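Local coordinates for protein trichothecene 3-O-acetyltransferase (Gibberella zeae, PDB 2RKV) that transfers an acetyl group from acetyl-coenzyme A to the C3 hydroxyl of trichothecene mycotoxins, as expected of a member of the BAHD acyltransferase superfamily, at residues T41-L46 and P82-K87; L170-C175 and Y388-G393; V196-N201 and G349-L354. All coordinates share one frame; numbering follows the deposited sequence. Where two conformers were deposited one is given.

Interaction 1. Residues T41-L46 and P82-K87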
loop_
_atom_site.group_PDB
_atom_site.type_symbol
_atom_site.label_atom_id
_atom_site.label_comp_id
_atom_site.label_asym_id
_atom_site.label_seq_id
_atom_site.Cartn_x
_atom_site.Cartn_y
_atom_site.Cartn_z
ATOM N N THR A 41 -11.577 -2.854 25.152
ATOM C CA THR A 41 -12.098 -3.705 24.075
ATOM C C THR A 41 -10.993 -4.022 23.077
ATOM O O THR A 41 -10.819 -5.175 22.673
ATOM C CB THR A 41 -13.289 -3.050 23.355
ATOM O OG1 THR A 41 -14.404 -3.018 24.257
ATOM C CG2 THR A 41 -13.667 -3.834 22.069
ATOM N N PHE A 42 -10.234 -3.002 22.703
ATOM C CA PHE A 42 -9.143 -3.192 21.750
ATOM C C PHE A 42 -8.032 -4.096 22.307
ATOM O O PHE A 42 -7.543 -4.995 21.613
ATOM C CB PHE A 42 -8.595 -1.834 21.320
ATOM C CG PHE A 42 -7.875 -1.864 20.011
ATOM C CD1 PHE A 42 -6.482 -1.791 19.970
ATOM C CD2 PHE A 42 -8.583 -1.958 18.818
ATOM C CE1 PHE A 42 -5.800 -1.820 18.757
ATOM C CE2 PHE A 42 -7.914 -1.981 17.599
ATOM C CZ PHE A 42 -6.518 -1.913 17.572
ATOM N N GLU A 43 -7.664 -3.894 23.570
ATOM C CA GLU A 43 -6.617 -4.706 24.187
ATOM C C GLU A 43 -7.047 -6.163 24.323
ATOM O O GLU A 43 -6.251 -7.078 24.084
ATOM C CB GLU A 43 -6.161 -4.094 25.519
ATOM C CG GLU A 43 -5.419 -2.775 25.288
ATOM C CD GLU A 43 -4.471 -2.386 26.404
ATOM O OE1 GLU A 43 -4.948 -2.021 27.498
ATOM O OE2 GLU A 43 -3.242 -2.411 26.168
ATOM N N GLN A 44 -8.316 -6.365 24.676
ATOM C CA GLN A 44 -8.866 -7.711 24.792
ATOM C C GLN A 44 -8.903 -8.399 23.420
ATOM O O GLN A 44 -8.633 -9.602 23.313
ATOM C CB GLN A 44 -10.245 -7.671 25.464
ATOM C CG GLN A 44 -10.162 -7.459 26.977
ATOM C CD GLN A 44 -11.353 -6.708 27.569
ATOM O OE1 GLN A 44 -12.392 -6.536 26.928
ATOM N NE2 GLN A 44 -11.194 -6.248 28.805
ATOM N N GLY A 45 -9.203 -7.631 22.371
ATOM C CA GLY A 45 -9.173 -8.150 21.001
ATOM C C GLY A 45 -7.774 -8.605 20.615
ATOM O O GLY A 45 -7.591 -9.696 20.055
ATOM N N LEU A 46 -6.776 -7.772 20.911
ATOM C CA LEU A 46 -5.384 -8.117 20.600
ATOM C C LEU A 46 -4.955 -9.394 21.315
ATOM O O LEU A 46 -4.287 -10.249 20.724
ATOM C CB LEU A 46 -4.439 -6.965 20.945
ATOM C CG LEU A 46 -4.466 -5.773 19.986
ATOM C CD1 LEU A 46 -3.735 -4.599 20.607
ATOM C CD2 LEU A 46 -3.847 -6.137 18.632
ATOM N N PRO A 82 0.544 -8.099 20.105
ATOM C CA PRO A 82 1.065 -6.978 19.317
ATOM C C PRO A 82 1.001 -5.692 20.137
ATOM O O PRO A 82 0.055 -5.511 20.907
ATOM C CB PRO A 82 0.085 -6.888 18.144
ATOM C CG PRO A 82 -0.550 -8.230 18.064
ATOM C CD PRO A 82 -0.664 -8.676 19.488
ATOM N N ARG A 83 2.003 -4.831 19.985
ATOM C CA ARG A 83 2.071 -3.578 20.742
ATOM C C ARG A 83 1.042 -2.567 20.264
ATOM O O ARG A 83 0.972 -2.266 19.065
ATOM C CB ARG A 83 3.453 -2.940 20.609
ATOM C CG ARG A 83 4.578 -3.694 21.305
ATOM C CD ARG A 83 5.918 -3.059 20.979
ATOM N NE ARG A 83 6.986 -3.583 21.828
ATOM C CZ ARG A 83 8.239 -3.131 21.833
ATOM N NH1 ARG A 83 8.600 -2.140 21.028
ATOM N NH2 ARG A 83 9.133 -3.673 22.647
ATOM N N VAL A 84 0.256 -2.045 21.202
ATOM C CA VAL A 84 -0.573 -0.864 20.946
ATOM C C VAL A 84 -0.107 0.290 21.833
ATOM O O VAL A 84 0.187 0.105 23.016
ATOM C CB VAL A 84 -2.110 -1.136 21.086
ATOM C CG1 VAL A 84 -2.501 -1.450 22.516
ATOM C CG2 VAL A 84 -2.933 0.053 20.542
ATOM N N VAL A 85 0.006 1.461 21.224
ATOM C CA VAL A 85 0.335 2.692 21.927
ATOM C C VAL A 85 -0.965 3.479 21.999
ATOM O O VAL A 85 -1.682 3.587 21.006
ATOM C CB VAL A 85 1.401 3.519 21.141
ATOM C CG1 VAL A 85 1.555 4.939 21.716
ATOM C CG2 VAL A 85 2.745 2.803 21.139
ATOM N N VAL A 86 -1.264 4.023 23.176
ATOM C CA VAL A 86 -2.410 4.902 23.353
ATOM C C VAL A 86 -1.880 6.317 23.549
ATOM O O VAL A 86 -1.029 6.547 24.419
ATOM C CB VAL A 86 -3.290 4.461 24.551
ATOM C CG1 VAL A 86 -4.503 5.382 24.707
ATOM C CG2 VAL A 86 -3.729 2.998 24.382
ATOM N N LYS A 87 -2.353 7.233 22.705
ATOM C CA LYS A 87 -1.955 8.637 22.728
ATOM C C LYS A 87 -3.175 9.532 22.905
ATOM O O LYS A 87 -4.104 9.472 22.096
ATOM C CB LYS A 87 -1.293 9.009 21.403
ATOM C CG LYS A 87 0.208 9.162 21.424
ATOM C CD LYS A 87 0.563 10.305 20.497
ATOM C CE LYS A 87 1.999 10.274 20.033
ATOM N NZ LYS A 87 2.221 11.463 19.185
HETATM O O HOH W 1 -1.037 -0.106 25.771
#

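Interaction 2. Residues L170-C175 and Y388-G393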
loop_
_atom_site.group_PDB
_atom_site.type_symbol
_atom_site.label_atom_id
_atom_site.label_comp_id
_atom_site.label_asym_id
_atom_site.label_seq_id
_atom_site.Cartn_x
_atom_site.Cartn_y
_atom_site.Cartn_z
ATOM N N LEU A 170 -9.462 -9.736 10.832
ATOM C CA LEU A 170 -9.550 -10.722 11.912
ATOM C C LEU A 170 -9.378 -10.062 13.274
ATOM O O LEU A 170 -9.999 -10.477 14.263
ATOM C CB LEU A 170 -8.531 -11.846 11.727
ATOM C CG LEU A 170 -8.766 -12.782 10.530
ATOM C CD1 LEU A 170 -7.894 -14.024 10.669
ATOM C CD2 LEU A 170 -10.248 -13.191 10.420
ATOM N N LEU A 171 -8.545 -9.024 13.341
ATOM C CA LEU A 171 -8.444 -8.279 14.591
ATOM C C LEU A 171 -9.821 -7.695 14.947
ATOM O O LEU A 171 -10.229 -7.738 16.114
ATOM C CB LEU A 171 -7.377 -7.185 14.516
ATOM C CG LEU A 171 -7.333 -6.189 15.686
ATOM C CD1 LEU A 171 -7.134 -6.905 17.038
ATOM C CD2 LEU A 171 -6.245 -5.141 15.448
ATOM N N SER A 172 -10.550 -7.176 13.953
ATOM C CA SER A 172 -11.889 -6.647 14.232
ATOM C C SER A 172 -12.809 -7.734 14.801
ATOM O O SER A 172 -13.501 -7.508 15.798
ATOM C CB SER A 172 -12.517 -5.990 13.000
ATOM O OG SER A 172 -13.710 -5.307 13.372
ATOM N N LYS A 173 -12.784 -8.918 14.188
ATOM C CA LYS A 173 -13.542 -10.069 14.703
ATOM C C LYS A 173 -13.158 -10.354 16.149
ATOM O O LYS A 173 -14.016 -10.537 17.010
ATOM C CB LYS A 173 -13.271 -11.324 13.873
ATOM C CG LYS A 173 -13.942 -11.333 12.506
ATOM C CD LYS A 173 -14.007 -12.763 11.970
ATOM C CE LYS A 173 -14.775 -12.836 10.654
ATOM N NZ LYS A 173 -15.014 -14.271 10.265
ATOM N N ALA A 174 -11.856 -10.392 16.406
ATOM C CA ALA A 174 -11.355 -10.725 17.742
ATOM C C ALA A 174 -11.830 -9.702 18.777
ATOM O O ALA A 174 -12.207 -10.076 19.887
ATOM C CB ALA A 174 -9.847 -10.828 17.732
ATOM N N CYS A 175 -11.813 -8.418 18.417
ATOM C CA CYS A 175 -12.335 -7.357 19.292
ATOM C C CYS A 175 -13.813 -7.570 19.642
ATOM O O CYS A 175 -14.248 -7.308 20.770
ATOM C CB CYS A 175 -12.129 -5.986 18.642
ATOM S SG CYS A 175 -10.425 -5.439 18.638
ATOM N N TYR A 388 -14.948 -2.254 9.017
ATOM C CA TYR A 388 -14.579 -2.761 10.361
ATOM C C TYR A 388 -14.910 -1.778 11.482
ATOM O O TYR A 388 -14.577 -0.595 11.388
ATOM C CB TYR A 388 -13.094 -3.173 10.449
ATOM C CG TYR A 388 -12.581 -3.951 9.239
ATOM C CD1 TYR A 388 -13.416 -4.829 8.538
ATOM C CD2 TYR A 388 -11.269 -3.796 8.805
ATOM C CE1 TYR A 388 -12.953 -5.513 7.401
ATOM C CE2 TYR A 388 -10.791 -4.480 7.685
ATOM C CZ TYR A 388 -11.637 -5.340 6.996
ATOM O OH TYR A 388 -11.175 -6.009 5.884
ATOM N N ASP A 389 -15.545 -2.288 12.538
ATOM C CA ASP A 389 -15.958 -1.461 13.680
ATOM C C ASP A 389 -15.207 -1.826 14.962
ATOM O O ASP A 389 -15.274 -1.098 15.950
ATOM C CB ASP A 389 -17.464 -1.571 13.912
ATOM C CG ASP A 389 -17.911 -3.000 14.172
ATOM O OD1 ASP A 389 -17.678 -3.506 15.280
ATOM O OD2 ASP A 389 -18.509 -3.620 13.264
ATOM N N PHE A 390 -14.527 -2.971 14.950
ATOM C CA PHE A 390 -13.738 -3.426 16.111
ATOM C C PHE A 390 -14.518 -3.539 17.431
ATOM O O PHE A 390 -13.923 -3.469 18.507
ATOM C CB PHE A 390 -12.486 -2.553 16.305
ATOM C CG PHE A 390 -11.585 -2.523 15.105
ATOM C CD1 PHE A 390 -11.746 -1.537 14.132
ATOM C CD2 PHE A 390 -10.599 -3.492 14.936
ATOM C CE1 PHE A 390 -10.923 -1.515 12.995
ATOM C CE2 PHE A 390 -9.770 -3.486 13.817
ATOM C CZ PHE A 390 -9.934 -2.490 12.843
ATOM N N GLY A 391 -15.838 -3.713 17.350
ATOM C CA GLY A 391 -16.671 -3.809 18.559
ATOM C C GLY A 391 -16.609 -2.564 19.437
ATOM O O GLY A 391 -16.936 -2.617 20.635
ATOM N N LEU A 392 -16.221 -1.433 18.848
ATOM C CA LEU A 392 -16.019 -0.211 19.634
ATOM C C LEU A 392 -17.304 0.572 19.865
ATOM O O LEU A 392 -17.324 1.487 20.687
ATOM C CB LEU A 392 -14.954 0.696 18.990
ATOM C CG LEU A 392 -13.570 0.088 18.762
ATOM C CD1 LEU A 392 -12.649 1.082 18.046
ATOM C CD2 LEU A 392 -12.947 -0.442 20.063
ATOM N N GLY A 393 -18.366 0.220 19.139
ATOM C CA GLY A 393 -19.657 0.909 19.249
ATOM C C GLY A 393 -19.683 2.306 18.644
ATOM O O GLY A 393 -20.547 3.125 18.986
#

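Interaction 3. Residues V196-N201 and G349-L354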
loop_
_atom_site.group_PDB
_atom_site.type_symbol
_atom_site.label_atom_id
_atom_site.label_comp_id
_atom_site.label_asym_id
_atom_site.label_seq_id
_atom_site.Cartn_x
_atom_site.Cartn_y
_atom_site.Cartn_z
ATOM N N VAL A 196 4.754 -19.811 -3.701
ATOM C CA VAL A 196 5.017 -19.542 -5.114
ATOM C C VAL A 196 5.921 -20.660 -5.635
ATOM O O VAL A 196 7.113 -20.705 -5.301
ATOM C CB VAL A 196 5.696 -18.163 -5.343
ATOM C CG1 VAL A 196 5.929 -17.925 -6.846
ATOM C CG2 VAL A 196 4.861 -17.028 -4.757
ATOM N N PRO A 197 5.358 -21.588 -6.427
ATOM C CA PRO A 197 6.170 -22.679 -6.971
ATOM C C PRO A 197 7.266 -22.137 -7.886
ATOM O O PRO A 197 6.994 -21.290 -8.741
ATOM C CB PRO A 197 5.160 -23.503 -7.776
ATOM C CG PRO A 197 3.819 -23.120 -7.239
ATOM C CD PRO A 197 3.945 -21.685 -6.840
ATOM N N TYR A 198 8.495 -22.612 -7.697
ATOM C CA TYR A 198 9.620 -22.086 -8.463
ATOM C C TYR A 198 9.675 -22.641 -9.880
ATOM O O TYR A 198 9.103 -23.697 -10.166
ATOM C CB TYR A 198 10.946 -22.346 -7.743
ATOM C CG TYR A 198 11.034 -21.721 -6.368
ATOM C CD1 TYR A 198 11.364 -22.495 -5.255
ATOM C CD2 TYR A 198 10.780 -20.362 -6.180
ATOM C CE1 TYR A 198 11.447 -21.932 -3.984
ATOM C CE2 TYR A 198 10.855 -19.787 -4.915
ATOM C CZ TYR A 198 11.187 -20.575 -3.826
ATOM O OH TYR A 198 11.268 -20.016 -2.580
ATOM N N LEU A 199 10.349 -21.907 -10.761
ATOM C CA LEU A 199 10.605 -22.367 -12.119
ATOM C C LEU A 199 11.833 -23.270 -12.102
ATOM O O LEU A 199 12.789 -23.013 -11.372
ATOM C CB LEU A 199 10.808 -21.179 -13.070
ATOM C CG LEU A 199 9.649 -20.182 -13.237
ATOM C CD1 LEU A 199 10.069 -18.990 -14.073
ATOM C CD2 LEU A 199 8.398 -20.838 -13.834
ATOM N N GLU A 200 11.796 -24.331 -12.901
ATOM C CA GLU A 200 12.889 -25.300 -12.943
ATOM C C GLU A 200 14.013 -24.812 -13.861
ATOM O O GLU A 200 13.744 -24.250 -14.923
ATOM C CB GLU A 200 12.359 -26.662 -13.412
ATOM N N ASN A 201 15.262 -25.013 -13.429
ATOM C CA ASN A 201 16.467 -24.669 -14.202
ATOM C C ASN A 201 16.468 -23.237 -14.729
ATOM O O ASN A 201 16.809 -22.979 -15.890
ATOM C CB ASN A 201 16.689 -25.671 -15.343
ATOM C CG ASN A 201 16.835 -27.095 -14.847
ATOM O OD1 ASN A 201 17.662 -27.383 -13.981
ATOM N ND2 ASN A 201 16.027 -27.993 -15.393
ATOM N N GLY A 349 8.822 -16.275 -11.783
ATOM C CA GLY A 349 10.169 -15.909 -12.213
ATOM C C GLY A 349 10.901 -15.054 -11.196
ATOM O O GLY A 349 12.044 -15.356 -10.825
ATOM N N LEU A 350 10.236 -13.997 -10.729
ATOM C CA LEU A 350 10.807 -13.131 -9.697
ATOM C C LEU A 350 11.138 -13.928 -8.422
ATOM O O LEU A 350 12.252 -13.825 -7.892
ATOM C CB LEU A 350 9.870 -11.959 -9.383
ATOM C CG LEU A 350 10.341 -11.028 -8.260
ATOM C CD1 LEU A 350 11.717 -10.398 -8.559
ATOM C CD2 LEU A 350 9.324 -9.956 -7.991
ATOM N N ALA A 351 10.186 -14.736 -7.954
ATOM C CA ALA A 351 10.412 -15.569 -6.769
ATOM C C ALA A 351 11.592 -16.520 -6.973
ATOM O O ALA A 351 12.421 -16.676 -6.086
ATOM C CB ALA A 351 9.146 -16.338 -6.371
ATOM N N THR A 352 11.683 -17.120 -8.161
ATOM C CA THR A 352 12.759 -18.073 -8.467
ATOM C C THR A 352 14.127 -17.392 -8.487
ATOM O O THR A 352 15.088 -17.902 -7.905
ATOM C CB THR A 352 12.491 -18.827 -9.795
ATOM O OG1 THR A 352 11.245 -19.528 -9.686
ATOM C CG2 THR A 352 13.588 -19.853 -10.060
ATOM N N TYR A 353 14.208 -16.228 -9.134
ATOM C CA TYR A 353 15.449 -15.461 -9.157
ATOM C C TYR A 353 15.909 -15.117 -7.738
ATOM O O TYR A 353 17.088 -15.269 -7.397
ATOM C CB TYR A 353 15.299 -14.185 -9.984
ATOM C CG TYR A 353 16.600 -13.436 -10.134
ATOM C CD1 TYR A 353 17.502 -13.767 -11.148
ATOM C CD2 TYR A 353 16.944 -12.410 -9.251
ATOM C CE1 TYR A 353 18.708 -13.082 -11.286
ATOM C CE2 TYR A 353 18.155 -11.723 -9.379
ATOM C CZ TYR A 353 19.026 -12.065 -10.401
ATOM O OH TYR A 353 20.220 -11.388 -10.541
ATOM N N LEU A 354 14.973 -14.642 -6.919
ATOM C CA LEU A 354 15.275 -14.344 -5.519
ATOM C C LEU A 354 15.764 -15.599 -4.799
ATOM O O LEU A 354 16.796 -15.586 -4.127
ATOM C CB LEU A 354 14.035 -13.775 -4.830
ATOM C CG LEU A 354 13.730 -12.318 -5.170
ATOM C CD1 LEU A 354 12.262 -12.014 -4.857
ATOM C CD2 LEU A 354 14.664 -11.346 -4.428
#

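Interaction 1. Residues T41-L46 and P82-K87
V84 turns its side chain toward the helix and is met there by three residues, F42, E43 and L46. Its two methyls divide the work. A chi1 of 67° sets CG1 between the backbone N and the carbonyl carbon and puts CG2 anti to N, where it lies obliquely against the F42 ring, 3.9 Å from F42 CE1. CG1 meets L46 CD1 and the glutamate. The L46 side chain forks over the strand: L46 CD1 sits 3.9 Å from V84 CB and equally far from P82 O, while L46 CD2 rests on the proline ring, 3.9 Å from P82 CG. E43 comes in from the flank. Its CB does not aim at the strand, but the extended chain brings OE2 to 3.8 Å from V84 CG1, running across the valine at about a right angle. A water donates to both E43 OE2, at 3.2 Å, and V84 O, at 3.0 Å, and so ties the carboxylate to the strand backbone. The axes of segments 41-46 and 83-87, on helix 35-52 and edge strand 83-88, approach to 10.0 Å and run nearly antiparallel, at 171°; the next strand, 137-144, continues the floor, with L139 touching both F42 and L46. The direct contact is mainly apolar, a helix-on-sheet layer held by dispersion and burial, and the polar link is a water-bridged glutamate at its exposed margin.

Interaction 2. Residues L170-C175 and Y388-G393
S172 OG accepts the backbone N-H of F390 at 2.9 Å, a bent bond with an N-H...O angle of 140°. The hydroxyl stands anti to its own backbone N (chi1 -171°), which carries it off the helix to the loop. The same serine also uses its carbon: S172 CB lies over one face of the F390 ring, 4.0 Å from the centroid and offset toward the rim, a CH-pi contact. L171 CG meets this ring at its edge, 4.1 Å from F390 CE2, and C175 SG is likewise near the ring plane. The loop is shaped by a type I' beta turn from D389 to L392, within which D389 OD1 takes the N-H of G391 at 2.8 Å as an Asx turn; F390 and G391 both have positive phi. R176, at the helix end, and K396 form salt bridges to the two carboxylate oxygens of D389. Packing against the turn is close at C175, whose CB is 3.1 Å from F390 O. Y388 CB also approaches S172 OG, to 3.7 Å, and the tyrosine hydroxyl bonds to R169 and D165, about one and two turns back from S172 along helix 161-176.

Interaction 3. Residues V196-N201 and G349-L354
T352 reaches out of its helix to the loop 196-201, and Y198 lies beside it, the two side chains sliding past each other in opposite directions. Y198 can be followed outward. Its CB stands 3.4 Å from T352 OG1, the hydroxyl lying at the edge of the ring and near its plane. CG, anti to the carbonyl carbon (chi1 -60°), sets the ring running along the helix surface. CD2 passes T352 OG1 at 3.6 Å and also skirts T352 CA. One atom further, CE2 comes to 3.7 Å from A351 O, an oblique approach, and touches the A351 methyl more loosely. The tip, OH, goes beyond the segment to hydrogen-bond with T9, and the ring also stacks with H355, one turn beyond A351 on the same helix.

The polar centre is T352 OG1, which accepts the backbone N-H of L199 at 2.8 Å in a nearly straight bond, 169° at the hydrogen. This hydroxyl also bonds to the carbonyl oxygen of R348, four residues earlier, a link that would help fix its rotation. Two apolar contacts complete the join: V196 CG1 meets A351 CB at 3.6 Å, and L199 CD1 reaches G349 CA at 3.6 Å, resting on the helix backbone. R348 adds bonds from its guanidinium to the carbonyl oxygens of P197 and Y198. The arrangement is that of a loop segment, extended from V196 to E200, laid along a helix, several of its backbone polar groups taken up by helix side chains; here the long connection between helix 182-187 and strand 229-236 is fastened to helix 340-356.

Interactions 1 and 2 belong to one packed region. Helices 35-52 and 161-176 touch each other there, L46 CD2 lying 3.7 Å from L171 CD1, and T41 reaches the F390 turn; F42 touches F390, and both rings meet L171 and C175. Interaction 3 stands apart, its centre about 38 Å from that of interaction 2 and 39 Å from that of interaction 1, although in sequence it falls inside the loop that interaction 2 closes. All three are largely buried. Helix against sheet in interaction 1 is apolar, with one water-bridged carboxylate at its edge, whereas the two helix-to-loop contacts each spend a helix hydroxyl, serine or threonine, on a loop N-H, bent in interaction 2 and nearly straight in interaction 3.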